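Local coordinates for protein alpha-rhamnosidase (Dictyoglomus thermophilum, PDB 6I60) that probably hydrolyses terminal non-reducing alpha-L-rhamnose residues of alpha-L-rhamnosides, a glycoside hydrolase reaction, at residues A[611-616]-A[820-825]; A[173-178]-A[289-294]. One frame throughout, in Å; residues are numbered along the deposited sequence.

Contact 1. Residues A[611-616]-A[820-825]; sequences GDWCQP and HIMFGS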
# COMPACT_ATOMS: atom_id res chain seq x y z
N GLY A 611 15.76 16.26 3.37
CA GLY A 611 16.96 15.48 3.65
C GLY A 611 16.67 14.38 4.66
O GLY A 611 15.61 13.75 4.64
N ASP A 612 17.63 14.15 5.55
CA ASP A 612 17.46 13.19 6.65
C ASP A 612 16.45 13.78 7.63
O ASP A 612 16.79 14.38 8.65
CB ASP A 612 18.79 12.90 7.32
CG ASP A 612 18.86 11.50 7.90
OD1 ASP A 612 18.02 10.65 7.53
OD2 ASP A 612 19.75 11.24 8.73
N TRP A 613 15.17 13.59 7.30
CA TRP A 613 14.08 14.18 8.06
C TRP A 613 13.98 13.56 9.45
O TRP A 613 13.96 12.33 9.60
CB TRP A 613 12.77 14.00 7.31
CG TRP A 613 11.67 14.96 7.69
CD1 TRP A 613 10.44 14.63 8.16
CD2 TRP A 613 11.71 16.38 7.60
NE1 TRP A 613 9.70 15.77 8.38
CE2 TRP A 613 10.46 16.86 8.05
CE3 TRP A 613 12.67 17.31 7.19
CZ2 TRP A 613 10.15 18.21 8.09
CZ3 TRP A 613 12.36 18.65 7.24
CH2 TRP A 613 11.11 19.09 7.68
N CYS A 614 13.92 14.42 10.47
CA CYS A 614 13.62 14.03 11.85
C CYS A 614 14.70 13.10 12.42
O CYS A 614 14.44 11.95 12.79
CB CYS A 614 12.24 13.39 11.95
SG CYS A 614 10.90 14.55 11.64
N GLN A 615 15.92 13.63 12.49
CA GLN A 615 16.95 13.00 13.29
C GLN A 615 16.64 13.23 14.77
O GLN A 615 15.86 14.12 15.12
CB GLN A 615 18.32 13.56 12.93
CG GLN A 615 18.62 13.59 11.44
CD GLN A 615 20.01 14.10 11.13
OE1 GLN A 615 20.54 14.97 11.82
NE2 GLN A 615 20.62 13.54 10.09
N PRO A 616 17.21 12.41 15.66
CA PRO A 616 16.92 12.58 17.10
C PRO A 616 17.22 13.99 17.58
O PRO A 616 18.35 14.48 17.46
CB PRO A 616 17.83 11.54 17.76
CG PRO A 616 18.01 10.50 16.73
CD PRO A 616 18.03 11.21 15.41
N HIS A 820 2.90 7.33 12.27
CA HIS A 820 3.65 7.53 11.05
C HIS A 820 4.27 6.21 10.59
O HIS A 820 4.45 5.27 11.36
CB HIS A 820 4.74 8.58 11.23
CG HIS A 820 4.30 9.97 10.87
ND1 HIS A 820 3.15 10.54 11.38
CD2 HIS A 820 4.84 10.89 10.04
CE1 HIS A 820 3.01 11.76 10.88
NE2 HIS A 820 4.02 11.99 10.07
N ILE A 821 4.60 6.17 9.30
CA ILE A 821 5.12 4.96 8.67
C ILE A 821 6.51 5.14 8.09
O ILE A 821 7.13 4.14 7.67
CB ILE A 821 4.15 4.45 7.58
CG1 ILE A 821 4.45 2.99 7.19
CG2 ILE A 821 4.17 5.37 6.36
CD1 ILE A 821 4.74 2.09 8.36
N MET A 822 7.05 6.36 8.07
CA MET A 822 8.35 6.59 7.43
C MET A 822 9.46 5.82 8.13
O MET A 822 10.38 5.31 7.48
CB MET A 822 8.66 8.08 7.40
CG MET A 822 8.24 8.83 8.65
SD MET A 822 8.39 10.62 8.45
CE MET A 822 8.68 11.13 10.14
N PHE A 823 9.39 5.71 9.46
CA PHE A 823 10.41 4.99 10.22
C PHE A 823 10.18 3.48 10.24
O PHE A 823 10.94 2.78 10.91
CB PHE A 823 10.47 5.52 11.65
CG PHE A 823 11.30 6.77 11.81
CD1 PHE A 823 12.65 6.76 11.50
CD2 PHE A 823 10.73 7.95 12.26
CE1 PHE A 823 13.41 7.91 11.64
CE2 PHE A 823 11.48 9.10 12.40
CZ PHE A 823 12.83 9.08 12.09
N GLY A 824 9.18 2.97 9.52
CA GLY A 824 8.85 1.56 9.53
C GLY A 824 9.70 0.67 8.67
O GLY A 824 9.41 -0.53 8.55
N SER A 825 10.76 1.20 8.05
CA SER A 825 11.61 0.41 7.17
C SER A 825 12.38 -0.68 7.91
O SER A 825 12.97 -1.55 7.25
CB SER A 825 12.59 1.31 6.43
OG SER A 825 13.07 2.35 7.27
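Two loops of the six-hairpin glycosidase domain meet where W613 and C614 face M822 and F823. The closest approach is that of the F823 ring to the backbone of C614. Its CZ lies 3.4 Å from C614 O, which sits at the ring edge, near the ring plane. With CG anti to the carbonyl carbon (chi1 -83°), the ring of F823 extends toward C614 and presents its CZ edge. The six-hairpin domain of this family is an (alpha/alpha)6 barrel, and both loops link its helices. Loop 611-616 follows helix 586-599, and loop 820-825 leads into helix 826-835. M822 supplies the second point of contact with its methyl. CE is 4.3 Å from C614 SG and 4.4 Å from W613 CD1, and it comes to the indole at the edge, near its plane. No hydrogen bond crosses the interface, and the area buried is small, 136 Å². I761 of helix 761-773 touches W613, M822 and F823, so a third element joins both loops. On the 611-616 side, D612 OD1 accepts a hydrogen bond from A763 N of that helix. A triethylene glycol, probably from the crystallisation liquor, lies about 3 Å from the W613 side chain at the nearest atoms.

Contact 2. Residues A[173-178]-A[289-294]; sequences IAYAPM and TTYGPI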
# COMPACT_ATOMS: atom_id res chain seq x y z
N ILE A 173 -16.95 22.78 2.96
CA ILE A 173 -17.63 21.51 3.15
C ILE A 173 -19.04 21.65 2.62
O ILE A 173 -19.87 22.37 3.19
CB ILE A 173 -17.63 21.08 4.63
CG1 ILE A 173 -16.20 20.81 5.11
CG2 ILE A 173 -18.51 19.85 4.82
CD1 ILE A 173 -15.85 21.51 6.40
N ALA A 174 -19.33 20.95 1.52
CA ALA A 174 -20.68 20.90 0.97
C ALA A 174 -21.51 19.86 1.71
O ALA A 174 -21.02 19.14 2.58
CB ALA A 174 -20.63 20.60 -0.53
N TYR A 175 -22.79 19.77 1.35
CA TYR A 175 -23.69 18.82 1.97
C TYR A 175 -23.59 17.47 1.25
O TYR A 175 -22.69 17.25 0.44
CB TYR A 175 -25.12 19.36 1.97
CG TYR A 175 -25.45 20.24 3.15
CD1 TYR A 175 -24.56 21.19 3.61
CD2 TYR A 175 -26.68 20.13 3.79
CE1 TYR A 175 -24.86 22.01 4.68
CE2 TYR A 175 -27.00 20.94 4.87
CZ TYR A 175 -26.09 21.87 5.31
OH TYR A 175 -26.40 22.68 6.37
N ALA A 176 -24.52 16.57 1.54
CA ALA A 176 -24.53 15.24 0.93
C ALA A 176 -25.77 15.09 0.05
O ALA A 176 -26.85 14.76 0.56
CB ALA A 176 -24.49 14.15 2.00
N PRO A 177 -25.67 15.31 -1.25
CA PRO A 177 -26.84 15.16 -2.11
C PRO A 177 -27.13 13.71 -2.44
O PRO A 177 -26.23 12.88 -2.56
CB PRO A 177 -26.45 15.94 -3.38
CG PRO A 177 -24.97 15.82 -3.43
CD PRO A 177 -24.48 15.76 -2.00
N MET A 178 -28.42 13.41 -2.57
CA MET A 178 -28.89 12.09 -2.98
C MET A 178 -29.52 12.19 -4.36
O MET A 178 -30.16 13.19 -4.69
CB MET A 178 -29.90 11.53 -1.98
CG MET A 178 -29.47 11.65 -0.53
SD MET A 178 -30.84 11.41 0.63
CE MET A 178 -30.22 10.05 1.61
N THR A 289 -33.42 14.60 -7.16
CA THR A 289 -32.36 14.84 -6.19
C THR A 289 -32.91 15.63 -5.01
O THR A 289 -33.89 16.37 -5.14
CB THR A 289 -31.18 15.58 -6.83
OG1 THR A 289 -30.11 15.68 -5.89
CG2 THR A 289 -31.60 16.97 -7.28
N THR A 290 -32.26 15.46 -3.86
CA THR A 290 -32.69 16.10 -2.62
C THR A 290 -31.56 16.00 -1.60
O THR A 290 -30.55 15.33 -1.83
CB THR A 290 -33.96 15.46 -2.06
OG1 THR A 290 -34.16 15.90 -0.71
CG2 THR A 290 -33.81 13.95 -2.07
N TYR A 291 -31.75 16.68 -0.48
CA TYR A 291 -30.86 16.58 0.67
C TYR A 291 -31.47 15.63 1.69
O TYR A 291 -32.68 15.61 1.89
CB TYR A 291 -30.61 17.95 1.30
CG TYR A 291 -29.50 18.74 0.64
CD1 TYR A 291 -28.45 18.09 0.00
CD2 TYR A 291 -29.51 20.13 0.65
CE1 TYR A 291 -27.43 18.81 -0.61
CE2 TYR A 291 -28.50 20.85 0.04
CZ TYR A 291 -27.47 20.19 -0.58
OH TYR A 291 -26.46 20.91 -1.19
N GLY A 292 -30.61 14.84 2.34
CA GLY A 292 -31.08 13.84 3.27
C GLY A 292 -30.63 14.08 4.69
O GLY A 292 -30.52 15.22 5.16
N PRO A 293 -30.36 12.99 5.42
CA PRO A 293 -29.95 13.14 6.82
C PRO A 293 -28.55 13.71 6.99
O PRO A 293 -28.32 14.45 7.95
CB PRO A 293 -30.05 11.70 7.37
CG PRO A 293 -29.89 10.83 6.16
CD PRO A 293 -30.51 11.58 5.02
N ILE A 294 -27.62 13.39 6.10
CA ILE A 294 -26.24 13.84 6.25
C ILE A 294 -26.13 15.30 5.84
O ILE A 294 -26.52 15.67 4.72
CB ILE A 294 -25.28 12.96 5.44
CG1 ILE A 294 -25.30 11.52 5.97
CG2 ILE A 294 -23.87 13.51 5.49
CD1 ILE A 294 -25.88 10.52 5.00
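Y175 lays its CB over one face of the Y291 ring, a CH-pi contact with CB 3.9 Å from the ring centroid. The two rings themselves meet obliquely, their planes at 42°. Y291 has CG anti to its carbonyl carbon (chi1 -85°), which brings the ring back to 173-178 although its CB points away. P177 CA and A176 O lie at the edge of this ring, near its plane. Toward the I294 end, A176 CB packs against I294 CG2 at 3.6 Å. M178 reaches across the turn in 289-294. Its chain bends at chi3 (123°), with SD 3.6 Å from G292 CA and the terminal CE against P293 CD. The M178 and P293 side chains cross at about a right angle. I248 of strand 242-250 touches A176, M178 and I294.

Polar contacts lie toward T289. M178 N gives a nearly straight bond to T290 O, 3.0 Å long. M178 O accepts T290 N in return, which makes M178 and T290 an antiparallel hydrogen-bonded pair. T289 OG1 also donates to M178 O, at 2.8 Å. The two donors approach from opposite faces of the carbonyl plane, so this oxygen is gripped twice. Farther out, Y291 OH bonds to K156 N, and K152 makes a cation-pi contact with the Y291 ring. Strands 171-184 and 288-298 pair antiparallel in the beta-rich N-terminal half of the rhamnosidase. Both break here, at 175-176 and 292-293, and the local ladder rests on M178 and T290.

Both contacts are largely buried, but they hold different parts of the chain. Contact 1 joins two loops of the helical glycosidase domain. Contact 2 joins strands of a beta region and closes earlier in the sequence than contact 1 opens. Their centres are 41 Å apart and their nearest atoms about 22 Å apart, so they do not touch. Contact 2 lies farther from the centre of the chain, about 32 Å against 18 Å, yet it buries more surface, 496 Å² against 136 Å². Its strands combine backbone hydrogen bonds with aromatic and apolar packing. The loops of contact 1 have no such ladder and meet through side chains, one of them against a backbone carbonyl.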